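Local coordinates for putative diflavin flavoprotein A 3 (Nostoc sp., PDB 3FNI), which probably mediates electron transfer from NADH to oxygen, which it reduces to water, and is represented here by its flavodoxin-like domain, at residues I92-G97 and E101-L106; T79-V84 and L107-N112; D37-G42 and R51-R56; D19-A24 and Q126-N131. All blocks are in the same frame, centred on the assembly; numbering follows the deposited sequence.

Interaction 1 (I92-G97 and E101-L106); sequences IFETGG and EPIDPL
Ile-92 and Ile-103 lie alongside each other with their side chains running in opposite directions, strand against helix, inside the beta-alpha-beta unit made by strand 89-93, helix 103-112 and strand 116-117 of this flavodoxin-like domain. Both branches of Ile-92 work. CG2 meets the tip of Ile-103, 3.6 Å from its CD1, with Ile-103 CG1 close behind. The other branch runs extended (chi2 174°), which carries CD1 to Leu-106, 4.0 Å from its CG and about as far from its CD2; there the two side chains meet at a slant. An alanine in place of Ile-92 would probably leave Ile-103 CD1 and the Leu-106 branch without their apolar partner and open a gap between strand and helix. Phe-93, next along, points to the other side of the sheet, onto Leu-21, Ala-22 and Ile-25 of helix 18-31. Glu-94 then comes across Ile-103 at about a right angle, its OE2 resting 3.6 Å from Ile-103 CG2, so one carboxylate oxygen sits against a methyl group. That oxygen is not left to the hydrocarbon alone. While OE1 takes the backbone N-H of Ile-124, OE2 accepts from a water at 3.2 Å, and the same water accepts from Ile-103 N at 2.9 Å, linking the carboxylate to the backbone of Ile-103.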
loop_
_atom_site.group_PDB
_atom_site.type_symbol
_atom_site.label_atom_id
_atom_site.label_comp_id
_atom_site.label_asym_id
_atom_site.label_seq_id
_atom_site.Cartn_x
_atom_site.Cartn_y
_atom_site.Cartn_z
ATOM N N ILE A 92 0.522 -5.543 0.471
ATOM C CA ILE A 92 -0.059 -5.465 -0.869
ATOM C C ILE A 92 -1.372 -6.237 -1.011
ATOM O O ILE A 92 -1.510 -7.347 -0.495
ATOM C CB ILE A 92 0.958 -5.994 -1.925
ATOM C CG1 ILE A 92 2.231 -5.126 -1.886
ATOM C CG2 ILE A 92 0.326 -5.996 -3.320
ATOM C CD1 ILE A 92 3.378 -5.612 -2.770
ATOM N N PHE A 93 -2.336 -5.650 -1.719
ATOM C CA PHE A 93 -3.616 -6.312 -1.924
ATOM C C PHE A 93 -4.020 -6.407 -3.382
ATOM O O PHE A 93 -3.633 -5.568 -4.203
ATOM C CB PHE A 93 -4.726 -5.613 -1.126
ATOM C CG PHE A 93 -5.037 -4.210 -1.585
ATOM C CD1 PHE A 93 -5.967 -3.976 -2.594
ATOM C CD2 PHE A 93 -4.420 -3.117 -0.982
ATOM C CE1 PHE A 93 -6.284 -2.677 -2.989
ATOM C CE2 PHE A 93 -4.729 -1.813 -1.372
ATOM C CZ PHE A 93 -5.662 -1.595 -2.374
ATOM N N GLU A 94 -4.778 -7.462 -3.689
ATOM C CA GLU A 94 -5.308 -7.705 -5.025
ATOM C C GLU A 94 -6.596 -6.903 -5.071
ATOM O O GLU A 94 -7.143 -6.560 -4.027
ATOM C CB GLU A 94 -5.640 -9.188 -5.244
ATOM C CG GLU A 94 -4.458 -10.124 -5.275
ATOM C CD GLU A 94 -4.810 -11.485 -5.882
ATOM O OE1 GLU A 94 -5.987 -11.887 -5.821
ATOM O OE2 GLU A 94 -3.908 -12.157 -6.409
ATOM N N THR A 95 -7.102 -6.626 -6.267
ATOM C CA THR A 95 -8.312 -5.822 -6.386
ATOM C C THR A 95 -9.590 -6.584 -6.697
ATOM O O THR A 95 -10.681 -6.098 -6.411
ATOM C CB THR A 95 -8.146 -4.759 -7.478
ATOM O OG1 THR A 95 -8.115 -5.406 -8.757
ATOM C CG2 THR A 95 -6.850 -3.976 -7.267
ATOM N N GLY A 96 -9.458 -7.769 -7.277
ATOM C CA GLY A 96 -10.635 -8.531 -7.636
ATOM C C GLY A 96 -11.246 -7.930 -8.893
ATOM O O GLY A 96 -12.413 -8.162 -9.191
ATOM N N GLY A 97 -10.452 -7.153 -9.630
ATOM C CA GLY A 97 -10.934 -6.521 -10.847
ATOM C C GLY A 97 -10.847 -7.395 -12.086
ATOM O O GLY A 97 -11.497 -7.113 -13.094
ATOM N N GLU A 101 -2.184 -7.235 -12.026
ATOM C CA GLU A 101 -0.828 -7.518 -12.436
ATOM C C GLU A 101 -0.396 -8.587 -11.429
ATOM O O GLU A 101 -0.916 -8.626 -10.314
ATOM C CB GLU A 101 0.015 -6.252 -12.275
ATOM C CG GLU A 101 1.338 -6.273 -12.999
ATOM C CD GLU A 101 1.178 -6.189 -14.500
ATOM O OE1 GLU A 101 0.586 -5.194 -14.977
ATOM O OE2 GLU A 101 1.640 -7.114 -15.200
ATOM N N PRO A 102 0.540 -9.475 -11.807
ATOM C CA PRO A 102 0.980 -10.515 -10.866
ATOM C C PRO A 102 1.460 -9.899 -9.561
ATOM O O PRO A 102 2.430 -9.141 -9.546
ATOM C CB PRO A 102 2.114 -11.208 -11.615
ATOM C CG PRO A 102 1.739 -11.023 -13.046
ATOM C CD PRO A 102 1.236 -9.598 -13.097
ATOM N N ILE A 103 0.788 -10.229 -8.465
ATOM C CA ILE A 103 1.159 -9.688 -7.164
ATOM C C ILE A 103 2.498 -10.226 -6.645
ATOM O O ILE A 103 3.339 -9.459 -6.181
ATOM C CB ILE A 103 0.037 -9.946 -6.121
ATOM C CG1 ILE A 103 0.511 -9.527 -4.726
ATOM C CG2 ILE A 103 -0.378 -11.409 -6.147
ATOM C CD1 ILE A 103 -0.596 -9.475 -3.701
ATOM N N ASP A 104 2.705 -11.532 -6.742
ATOM C CA ASP A 104 3.941 -12.142 -6.257
ATOM C C ASP A 104 5.224 -11.477 -6.717
ATOM O O ASP A 104 6.109 -11.220 -5.904
ATOM C CB ASP A 104 3.955 -13.621 -6.612
ATOM C CG ASP A 104 2.901 -14.388 -5.853
ATOM O OD1 ASP A 104 2.988 -14.435 -4.603
ATOM O OD2 ASP A 104 1.983 -14.928 -6.497
ATOM N N PRO A 105 5.353 -11.202 -8.027
ATOM C CA PRO A 105 6.559 -10.555 -8.541
ATOM C C PRO A 105 6.865 -9.252 -7.804
ATOM O O PRO A 105 8.020 -8.949 -7.516
ATOM C CB PRO A 105 6.221 -10.330 -10.008
ATOM C CG PRO A 105 5.398 -11.536 -10.326
ATOM C CD PRO A 105 4.476 -11.616 -9.137
ATOM N N LEU A 106 5.825 -8.493 -7.488
ATOM C CA LEU A 106 6.003 -7.232 -6.793
ATOM C C LEU A 106 6.342 -7.454 -5.316
ATOM O O LEU A 106 7.129 -6.716 -4.730
ATOM C CB LEU A 106 4.736 -6.387 -6.917
ATOM C CG LEU A 106 4.887 -4.955 -6.406
ATOM C CD1 LEU A 106 5.959 -4.244 -7.217
ATOM C CD2 LEU A 106 3.557 -4.223 -6.510
HETATM O O HOH W 1 -1.964 -11.190 -8.796
#

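Interaction 2 (T79-V84 and L107-N112); sequences TILGSV and LSKFRN
Phe-110 meets Leu-81 with one face of its ring and Val-84 with the ring edge, joining helix 103-112 to helix 70-83 and to Val-84 in the segment 79-84. From CB the ring leaves with CG anti to the carbonyl carbon (chi1 -77°), which carries its far end across to the neighbouring helix. On the inner side CD2 faces the sheet and lies near Ile-92 CD1; Val-90 of the sheet also touches this side chain, and Leu-115 adds to its surroundings. CE1 is shared: Leu-81 CD2 lies 3.8 Å from it, and Val-84 CG2 stands 4.2 Å away, at the ring edge near its plane. CE2 is just within touch of the same leucine methyl. CZ, the tip, makes the closest approach, 3.7 Å to Leu-81 CD2. That methyl hangs over one face, 4.0 Å from the ring centroid and 22° off the normal, a CH-pi contact displaced toward the rim. The second methyl of Leu-81, CD1, turns to the more exposed side and touches Lys-109 CD at 4.1 Å, in the aliphatic part of an extended lysine chain whose amino group lies farther out. Between these segments the contact is wholly hydrocarbon, so it rests on dispersion and the hydrophobic effect and not on any directional polar bond.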
loop_
_atom_site.group_PDB
_atom_site.type_symbol
_atom_site.label_atom_id
_atom_site.label_comp_id
_atom_site.label_asym_id
_atom_site.label_seq_id
_atom_site.Cartn_x
_atom_site.Cartn_y
_atom_site.Cartn_z
ATOM N N THR A 79 8.964 4.520 -9.703
ATOM C CA THR A 79 9.379 5.619 -8.848
ATOM C C THR A 79 9.274 5.221 -7.379
ATOM O O THR A 79 10.133 5.575 -6.573
ATOM C CB THR A 79 8.515 6.861 -9.111
ATOM O OG1 THR A 79 8.466 7.111 -10.521
ATOM C CG2 THR A 79 9.093 8.075 -8.414
ATOM N N ILE A 80 8.225 4.480 -7.038
ATOM C CA ILE A 80 8.025 4.048 -5.659
ATOM C C ILE A 80 9.103 3.038 -5.262
ATOM O O ILE A 80 9.636 3.088 -4.151
ATOM C CB ILE A 80 6.618 3.413 -5.466
ATOM C CG1 ILE A 80 5.530 4.468 -5.696
ATOM C CG2 ILE A 80 6.487 2.845 -4.061
ATOM C CD1 ILE A 80 4.105 3.920 -5.636
ATOM N N LEU A 81 9.422 2.134 -6.186
ATOM C CA LEU A 81 10.436 1.108 -5.967
ATOM C C LEU A 81 11.819 1.714 -5.765
ATOM O O LEU A 81 12.674 1.126 -5.104
ATOM C CB LEU A 81 10.466 0.136 -7.148
ATOM C CG LEU A 81 9.281 -0.830 -7.266
ATOM C CD1 LEU A 81 9.337 -1.556 -8.603
ATOM C CD2 LEU A 81 9.307 -1.815 -6.107
ATOM N N GLY A 82 12.040 2.890 -6.341
ATOM C CA GLY A 82 13.322 3.540 -6.181
ATOM C C GLY A 82 13.302 4.600 -5.100
ATOM O O GLY A 82 14.343 5.170 -4.789
ATOM N N SER A 83 12.135 4.859 -4.513
ATOM C CA SER A 83 12.021 5.896 -3.483
ATOM C C SER A 83 11.832 5.345 -2.085
ATOM O O SER A 83 11.851 6.084 -1.096
ATOM C CB SER A 83 10.858 6.819 -3.809
ATOM O OG SER A 83 11.055 7.449 -5.059
ATOM N N VAL A 84 11.646 4.038 -2.029
ATOM C CA VAL A 84 11.432 3.324 -0.786
ATOM C C VAL A 84 12.761 3.009 -0.114
ATOM O O VAL A 84 13.809 3.051 -0.755
ATOM C CB VAL A 84 10.658 2.023 -1.081
ATOM C CG1 VAL A 84 10.761 1.066 0.066
ATOM C CG2 VAL A 84 9.206 2.353 -1.350
ATOM N N LEU A 107 5.725 -8.470 -4.725
ATOM C CA LEU A 107 5.958 -8.824 -3.332
ATOM C C LEU A 107 7.448 -9.107 -3.139
ATOM O O LEU A 107 8.060 -8.641 -2.179
ATOM C CB LEU A 107 5.136 -10.069 -2.992
ATOM C CG LEU A 107 4.209 -10.076 -1.774
ATOM C CD1 LEU A 107 3.540 -8.746 -1.596
ATOM C CD2 LEU A 107 3.174 -11.186 -1.950
ATOM N N SER A 108 8.024 -9.859 -4.076
ATOM C CA SER A 108 9.439 -10.228 -4.030
ATOM C C SER A 108 10.382 -9.050 -4.275
ATOM O O SER A 108 11.501 -9.029 -3.768
ATOM C CB SER A 108 9.728 -11.335 -5.050
ATOM O OG SER A 108 8.973 -12.507 -4.772
ATOM N N LYS A 109 9.942 -8.076 -5.061
ATOM C CA LYS A 109 10.785 -6.921 -5.311
ATOM C C LYS A 109 10.976 -6.118 -4.032
ATOM O O LYS A 109 12.059 -5.605 -3.784
ATOM C CB LYS A 109 10.187 -6.031 -6.397
ATOM C CG LYS A 109 10.306 -6.612 -7.781
ATOM C CD LYS A 109 9.926 -5.595 -8.829
ATOM C CE LYS A 109 10.102 -6.170 -10.219
ATOM N NZ LYS A 109 9.972 -5.117 -11.263
ATOM N N PHE A 110 9.938 -6.014 -3.209
ATOM C CA PHE A 110 10.070 -5.250 -1.975
ATOM C C PHE A 110 10.879 -6.026 -0.951
ATOM O O PHE A 110 11.702 -5.457 -0.231
ATOM C CB PHE A 110 8.697 -4.893 -1.399
ATOM C CG PHE A 110 8.019 -3.760 -2.108
ATOM C CD1 PHE A 110 8.479 -2.451 -1.966
ATOM C CD2 PHE A 110 6.919 -4.002 -2.929
ATOM C CE1 PHE A 110 7.848 -1.396 -2.631
ATOM C CE2 PHE A 110 6.278 -2.962 -3.601
ATOM C CZ PHE A 110 6.741 -1.652 -3.455
ATOM N N ARG A 111 10.655 -7.330 -0.891
ATOM C CA ARG A 111 11.389 -8.160 0.051
ATOM C C ARG A 111 12.882 -8.156 -0.271
ATOM O O ARG A 111 13.716 -8.181 0.633
ATOM C CB ARG A 111 10.857 -9.596 0.031
ATOM C CG ARG A 111 11.671 -10.539 0.900
ATOM C CD ARG A 111 10.959 -11.857 1.116
ATOM N NE ARG A 111 9.737 -11.678 1.886
ATOM C CZ ARG A 111 8.883 -12.653 2.169
ATOM N NH1 ARG A 111 9.122 -13.884 1.741
ATOM N NH2 ARG A 111 7.796 -12.399 2.886
ATOM N N ASN A 112 13.214 -8.118 -1.561
ATOM C CA ASN A 112 14.609 -8.103 -1.982
ATOM C C ASN A 112 15.264 -6.788 -1.565
ATOM O O ASN A 112 16.470 -6.733 -1.332
ATOM C CB ASN A 112 14.722 -8.268 -3.504
ATOM C CG ASN A 112 16.095 -8.778 -3.942
ATOM O OD1 ASN A 112 16.476 -9.905 -3.624
ATOM N ND2 ASN A 112 16.840 -7.948 -4.674
#

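Interaction 3 (D37-G42 and R51-R56)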
loop_
_atom_site.group_PDB
_atom_site.type_symbol
_atom_site.label_atom_id
_atom_site.label_comp_id
_atom_site.label_asym_id
_atom_site.label_seq_id
_atom_site.Cartn_x
_atom_site.Cartn_y
_atom_site.Cartn_z
ATOM N N ASP A 37 -1.635 8.843 3.727
ATOM C CA ASP A 37 -1.631 9.649 2.510
ATOM C C ASP A 37 -2.034 8.745 1.349
ATOM O O ASP A 37 -1.391 7.728 1.082
ATOM C CB ASP A 37 -0.250 10.266 2.247
ATOM C CG ASP A 37 0.125 11.333 3.272
ATOM O OD1 ASP A 37 0.563 10.977 4.386
ATOM O OD2 ASP A 37 -0.030 12.532 2.972
ATOM N N VAL A 38 -3.105 9.115 0.664
ATOM C CA VAL A 38 -3.602 8.313 -0.443
ATOM C C VAL A 38 -3.191 8.876 -1.799
ATOM O O VAL A 38 -3.334 10.073 -2.070
ATOM C CB VAL A 38 -5.141 8.206 -0.394
ATOM C CG1 VAL A 38 -5.625 7.178 -1.397
ATOM C CG2 VAL A 38 -5.590 7.838 1.011
ATOM N N VAL A 39 -2.690 7.993 -2.652
ATOM C CA VAL A 39 -2.252 8.379 -3.977
ATOM C C VAL A 39 -2.888 7.476 -5.026
ATOM O O VAL A 39 -2.841 6.254 -4.912
ATOM C CB VAL A 39 -0.715 8.284 -4.087
ATOM C CG1 VAL A 39 -0.254 8.713 -5.468
ATOM C CG2 VAL A 39 -0.072 9.154 -3.024
ATOM N N ASP A 40 -3.504 8.084 -6.033
ATOM C CA ASP A 40 -4.128 7.326 -7.107
ATOM C C ASP A 40 -3.063 7.066 -8.166
ATOM O O ASP A 40 -2.504 8.000 -8.740
ATOM C CB ASP A 40 -5.301 8.112 -7.705
ATOM C CG ASP A 40 -5.862 7.471 -8.970
ATOM O OD1 ASP A 40 -5.860 6.230 -9.076
ATOM O OD2 ASP A 40 -6.322 8.215 -9.858
ATOM N N LEU A 41 -2.775 5.787 -8.390
ATOM C CA LEU A 41 -1.776 5.355 -9.361
ATOM C C LEU A 41 -2.240 5.575 -10.794
ATOM O O LEU A 41 -1.434 5.559 -11.726
ATOM C CB LEU A 41 -1.464 3.872 -9.167
ATOM C CG LEU A 41 -0.748 3.468 -7.881
ATOM C CD1 LEU A 41 -0.595 1.955 -7.842
ATOM C CD2 LEU A 41 0.606 4.156 -7.814
ATOM N N GLY A 42 -3.545 5.759 -10.962
ATOM C CA GLY A 42 -4.098 5.986 -12.281
ATOM C C GLY A 42 -3.983 7.437 -12.700
ATOM O O GLY A 42 -3.822 7.732 -13.884
ATOM N N ARG A 51 8.326 10.969 -4.795
ATOM C CA ARG A 51 9.515 10.422 -4.135
ATOM C C ARG A 51 9.564 10.943 -2.704
ATOM O O ARG A 51 9.956 10.232 -1.783
ATOM C CB ARG A 51 10.804 10.865 -4.838
ATOM C CG ARG A 51 11.024 10.326 -6.233
ATOM C CD ARG A 51 12.496 10.476 -6.636
ATOM N NE ARG A 51 12.760 9.899 -7.950
ATOM C CZ ARG A 51 12.275 10.385 -9.088
ATOM N NH1 ARG A 51 11.506 11.467 -9.077
ATOM N NH2 ARG A 51 12.537 9.777 -10.235
ATOM N N GLU A 52 9.177 12.204 -2.540
ATOM C CA GLU A 52 9.167 12.845 -1.238
ATOM C C GLU A 52 8.134 12.235 -0.319
ATOM O O GLU A 52 8.356 12.114 0.885
ATOM C CB GLU A 52 8.837 14.322 -1.366
ATOM C CG GLU A 52 9.935 15.195 -1.896
ATOM C CD GLU A 52 9.622 16.644 -1.639
ATOM O OE1 GLU A 52 8.634 17.153 -2.219
ATOM O OE2 GLU A 52 10.349 17.268 -0.836
ATOM N N LEU A 53 6.985 11.886 -0.886
ATOM C CA LEU A 53 5.915 11.301 -0.096
ATOM C C LEU A 53 6.341 9.943 0.421
ATOM O O LEU A 53 6.238 9.667 1.615
ATOM C CB LEU A 53 4.639 11.173 -0.930
ATOM C CG LEU A 53 3.536 10.237 -0.428
ATOM C CD1 LEU A 53 3.293 10.395 1.069
ATOM C CD2 LEU A 53 2.279 10.551 -1.206
ATOM N N VAL A 54 6.816 9.099 -0.484
ATOM C CA VAL A 54 7.267 7.771 -0.100
ATOM C C VAL A 54 8.362 7.924 0.943
ATOM O O VAL A 54 8.418 7.171 1.917
ATOM C CB VAL A 54 7.819 6.999 -1.316
ATOM C CG1 VAL A 54 8.475 5.706 -0.858
ATOM C CG2 VAL A 54 6.682 6.697 -2.293
ATOM N N GLY A 55 9.221 8.915 0.728
ATOM C CA GLY A 55 10.316 9.179 1.639
ATOM C C GLY A 55 9.909 9.474 3.073
ATOM O O GLY A 55 10.627 9.113 4.010
ATOM N N ARG A 56 8.770 10.132 3.262
ATOM C CA ARG A 56 8.335 10.445 4.617
ATOM C C ARG A 56 7.287 9.484 5.178
ATOM O O ARG A 56 6.694 9.754 6.222
ATOM C CB ARG A 56 7.837 11.888 4.703
ATOM C CG ARG A 56 6.588 12.170 3.916
ATOM C CD ARG A 56 6.083 13.576 4.212
ATOM N NE ARG A 56 4.919 13.920 3.406
ATOM C CZ ARG A 56 3.705 13.398 3.563
ATOM N NH1 ARG A 56 3.467 12.496 4.504
ATOM N NH2 ARG A 56 2.726 13.776 2.765
#
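Asp-37 touches Leu-53 of helix 47-55 and Arg-56 just beyond it: its CB packs on Leu-53 CD1 at 3.7 Å, while its carboxylate takes the guanidinium of Arg-56. The arginine grips end-on, one nitrogen to each oxygen. NH2 reaches OD2 at 3.0 Å in an almost straight bond (176°), and NH1 reaches OD1 at 3.3 Å. Both oxygens lie close to the guanidinium plane, but the carboxylate is turned 64° against it, so each oxygen is met from above its own plane. Extended from CG to NE, the arginine chain also brings one guanidinium face over Leu-53 CD1. OD1 has a further partner in Ser-6 OG. An alanine at Asp-37 would probably leave the Arg-56 charge without its mate, deprive Ser-6 of a partner and free the guanidinium to turn. Two residues on, Val-39 points to the same helix and slides past Leu-53 in the opposite direction; its CG2 presses on Leu-53 CD2 at 3.3 Å, tighter than usual van der Waals contact. Asp-40 then closes the strand with an Asx turn, its OD1 accepting from Gly-42 N at 3.0 Å and also from Ser-13 N. Strand, helix and the following strand 57-63 form a beta-alpha-beta crossover that passes strand 6-11, the 2-1-3 strand order of the flavodoxin-like fold.

Interaction 4 (D19-A24 and Q126-N131)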
loop_
_atom_site.group_PDB
_atom_site.type_symbol
_atom_site.label_atom_id
_atom_site.label_comp_id
_atom_site.label_asym_id
_atom_site.label_seq_id
_atom_site.Cartn_x
_atom_site.Cartn_y
_atom_site.Cartn_z
ATOM N N ASP A 19 -11.205 0.570 -4.122
ATOM C CA ASP A 19 -11.715 1.646 -3.298
ATOM C C ASP A 19 -12.175 1.127 -1.928
ATOM O O ASP A 19 -11.785 1.660 -0.892
ATOM C CB ASP A 19 -12.862 2.346 -4.040
ATOM C CG ASP A 19 -12.375 3.279 -5.156
ATOM O OD1 ASP A 19 -11.255 3.091 -5.684
ATOM O OD2 ASP A 19 -13.131 4.203 -5.521
ATOM N N ARG A 20 -12.986 0.074 -1.923
ATOM C CA ARG A 20 -13.483 -0.478 -0.667
ATOM C C ARG A 20 -12.406 -1.252 0.095
ATOM O O ARG A 20 -12.362 -1.219 1.325
ATOM C CB ARG A 20 -14.699 -1.370 -0.934
ATOM C CG ARG A 20 -15.854 -0.636 -1.622
ATOM C CD ARG A 20 -17.034 -1.559 -1.855
ATOM N NE ARG A 20 -17.625 -2.013 -0.597
ATOM C CZ ARG A 20 -18.567 -2.946 -0.503
ATOM N NH1 ARG A 20 -19.033 -3.534 -1.598
ATOM N NH2 ARG A 20 -19.047 -3.292 0.688
ATOM N N LEU A 21 -11.534 -1.941 -0.632
ATOM C CA LEU A 21 -10.464 -2.698 0.006
ATOM C C LEU A 21 -9.484 -1.758 0.706
ATOM O O LEU A 21 -9.084 -2.000 1.855
ATOM C CB LEU A 21 -9.732 -3.558 -1.029
ATOM C CG LEU A 21 -10.549 -4.735 -1.562
ATOM C CD1 LEU A 21 -9.828 -5.359 -2.723
ATOM C CD2 LEU A 21 -10.786 -5.751 -0.463
ATOM N N ALA A 22 -9.109 -0.683 0.018
ATOM C CA ALA A 22 -8.191 0.299 0.580
ATOM C C ALA A 22 -8.850 1.038 1.742
ATOM O O ALA A 22 -8.210 1.301 2.757
ATOM C CB ALA A 22 -7.750 1.292 -0.490
ATOM N N GLN A 23 -10.131 1.366 1.598
ATOM C CA GLN A 23 -10.830 2.071 2.657
ATOM C C GLN A 23 -10.859 1.272 3.963
ATOM O O GLN A 23 -10.712 1.838 5.044
ATOM C CB GLN A 23 -12.259 2.410 2.229
ATOM C CG GLN A 23 -13.002 3.229 3.266
ATOM C CD GLN A 23 -12.254 4.503 3.619
ATOM O OE1 GLN A 23 -12.023 4.800 4.792
ATOM N NE2 GLN A 23 -11.869 5.262 2.600
ATOM N N ALA A 24 -11.047 -0.038 3.857
ATOM C CA ALA A 24 -11.096 -0.910 5.023
ATOM C C ALA A 24 -9.739 -0.921 5.716
ATOM O O ALA A 24 -9.653 -0.809 6.938
ATOM C CB ALA A 24 -11.488 -2.333 4.597
ATOM N N GLN A 126 -12.541 -14.344 -5.073
ATOM C CA GLN A 126 -13.987 -14.193 -5.168
ATOM C C GLN A 126 -14.416 -12.787 -4.759
ATOM O O GLN A 126 -13.628 -12.034 -4.184
ATOM C CB GLN A 126 -14.657 -15.217 -4.252
ATOM C CG GLN A 126 -14.286 -16.661 -4.574
ATOM C CD GLN A 126 -14.862 -17.646 -3.576
ATOM O OE1 GLN A 126 -14.436 -17.699 -2.419
ATOM N NE2 GLN A 126 -15.844 -18.430 -4.016
ATOM N N THR A 127 -15.668 -12.435 -5.043
ATOM C CA THR A 127 -16.183 -11.118 -4.682
ATOM C C THR A 127 -15.997 -10.889 -3.187
ATOM O O THR A 127 -16.424 -11.705 -2.365
ATOM C CB THR A 127 -17.673 -10.988 -5.032
ATOM O OG1 THR A 127 -17.840 -11.132 -6.448
ATOM C CG2 THR A 127 -18.213 -9.623 -4.590
ATOM N N PRO A 128 -15.360 -9.769 -2.812
ATOM C CA PRO A 128 -15.124 -9.456 -1.399
ATOM C C PRO A 128 -16.385 -9.542 -0.550
ATOM O O PRO A 128 -17.454 -9.111 -0.973
ATOM C CB PRO A 128 -14.564 -8.035 -1.444
ATOM C CG PRO A 128 -13.898 -7.978 -2.789
ATOM C CD PRO A 128 -14.903 -8.665 -3.671
ATOM N N THR A 129 -16.241 -10.108 0.646
ATOM C CA THR A 129 -17.335 -10.261 1.602
ATOM C C THR A 129 -16.988 -9.400 2.814
ATOM O O THR A 129 -15.946 -8.738 2.827
ATOM C CB THR A 129 -17.462 -11.722 2.069
ATOM O OG1 THR A 129 -16.248 -12.119 2.715
ATOM C CG2 THR A 129 -17.713 -12.640 0.885
ATOM N N GLU A 130 -17.841 -9.399 3.836
ATOM C CA GLU A 130 -17.528 -8.607 5.021
ATOM C C GLU A 130 -16.373 -9.243 5.792
ATOM O O GLU A 130 -15.722 -8.578 6.587
ATOM C CB GLU A 130 -18.764 -8.434 5.924
ATOM C CG GLU A 130 -19.814 -7.473 5.349
ATOM C CD GLU A 130 -19.227 -6.117 4.919
ATOM O OE1 GLU A 130 -19.687 -5.566 3.886
ATOM O OE2 GLU A 130 -18.314 -5.601 5.609
ATOM N N ASN A 131 -16.113 -10.525 5.551
ATOM C CA ASN A 131 -15.007 -11.216 6.224
ATOM C C ASN A 131 -13.711 -10.756 5.560
ATOM O O ASN A 131 -12.648 -10.739 6.175
ATOM C CB ASN A 131 -15.142 -12.733 6.062
ATOM C CG ASN A 131 -16.302 -13.306 6.843
ATOM O OD1 ASN A 131 -16.793 -14.391 6.536
ATOM N ND2 ASN A 131 -16.739 -12.587 7.870
#
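The guanidinium of Arg-20 and the carboxylate of Glu-130 meet with their planes 40° apart, OE1 coming in obliquely to NH2. At 4.0 Å between Arg-20 NH2 and Glu-130 OE1 this is a long salt bridge, an attraction of charges with no hydrogen bond to fix its direction. Two bends bring the groups together. Arg-20 is bent at chi3 (65°), and Glu-130, whose CB points away from helix 18-31, folds back at chi2 (-51°) to bring its carboxylate round. The side chains meet at about a right angle on the exposed side of the contact. Deeper in, Leu-21 CD2 looks at the ring of Pro-128, 4.5 Å from CG, a loose apolar touch; Tyr-133 of helix 130-152 packs on both of these residues and on Arg-20 as well. In the flavodoxin-like fold the first and last helices lie together on one side of the parallel sheet, and here the start of helix 130-152 meets helix 18-31 in that way, with Leu-21 also packing on Ile-122 and on Cys-136 of helix 130-152. Thr-129 is the N-cap of the last helix: its OG1 accepts a weak bond from Asn-131 N at 3.3 Å, while its own N donates to Thr-132 OG1.

In the fold
Interactions 1 and 4 lie on opposite faces of the sheet at strand 89-93, and touch where Glu-94 O lies 3.2 Å from Leu-21 CD1. Interactions 1 and 2 share helix 103-112 and are continuous, with Ile-92 CD1 3.4 Å from Leu-107 CD1. Interaction 2 passes the packing on to interaction 3 through Val-84 CG2 and Val-54 CG1, 3.5 Å apart. The centres of interactions 2 and 4 are about 25 Å apart. No flavin is modelled; in flavodoxins FMN sits at the carboxy-terminal ends of the strands, so the loop following strand 89-93 in interaction 1 probably borders that site.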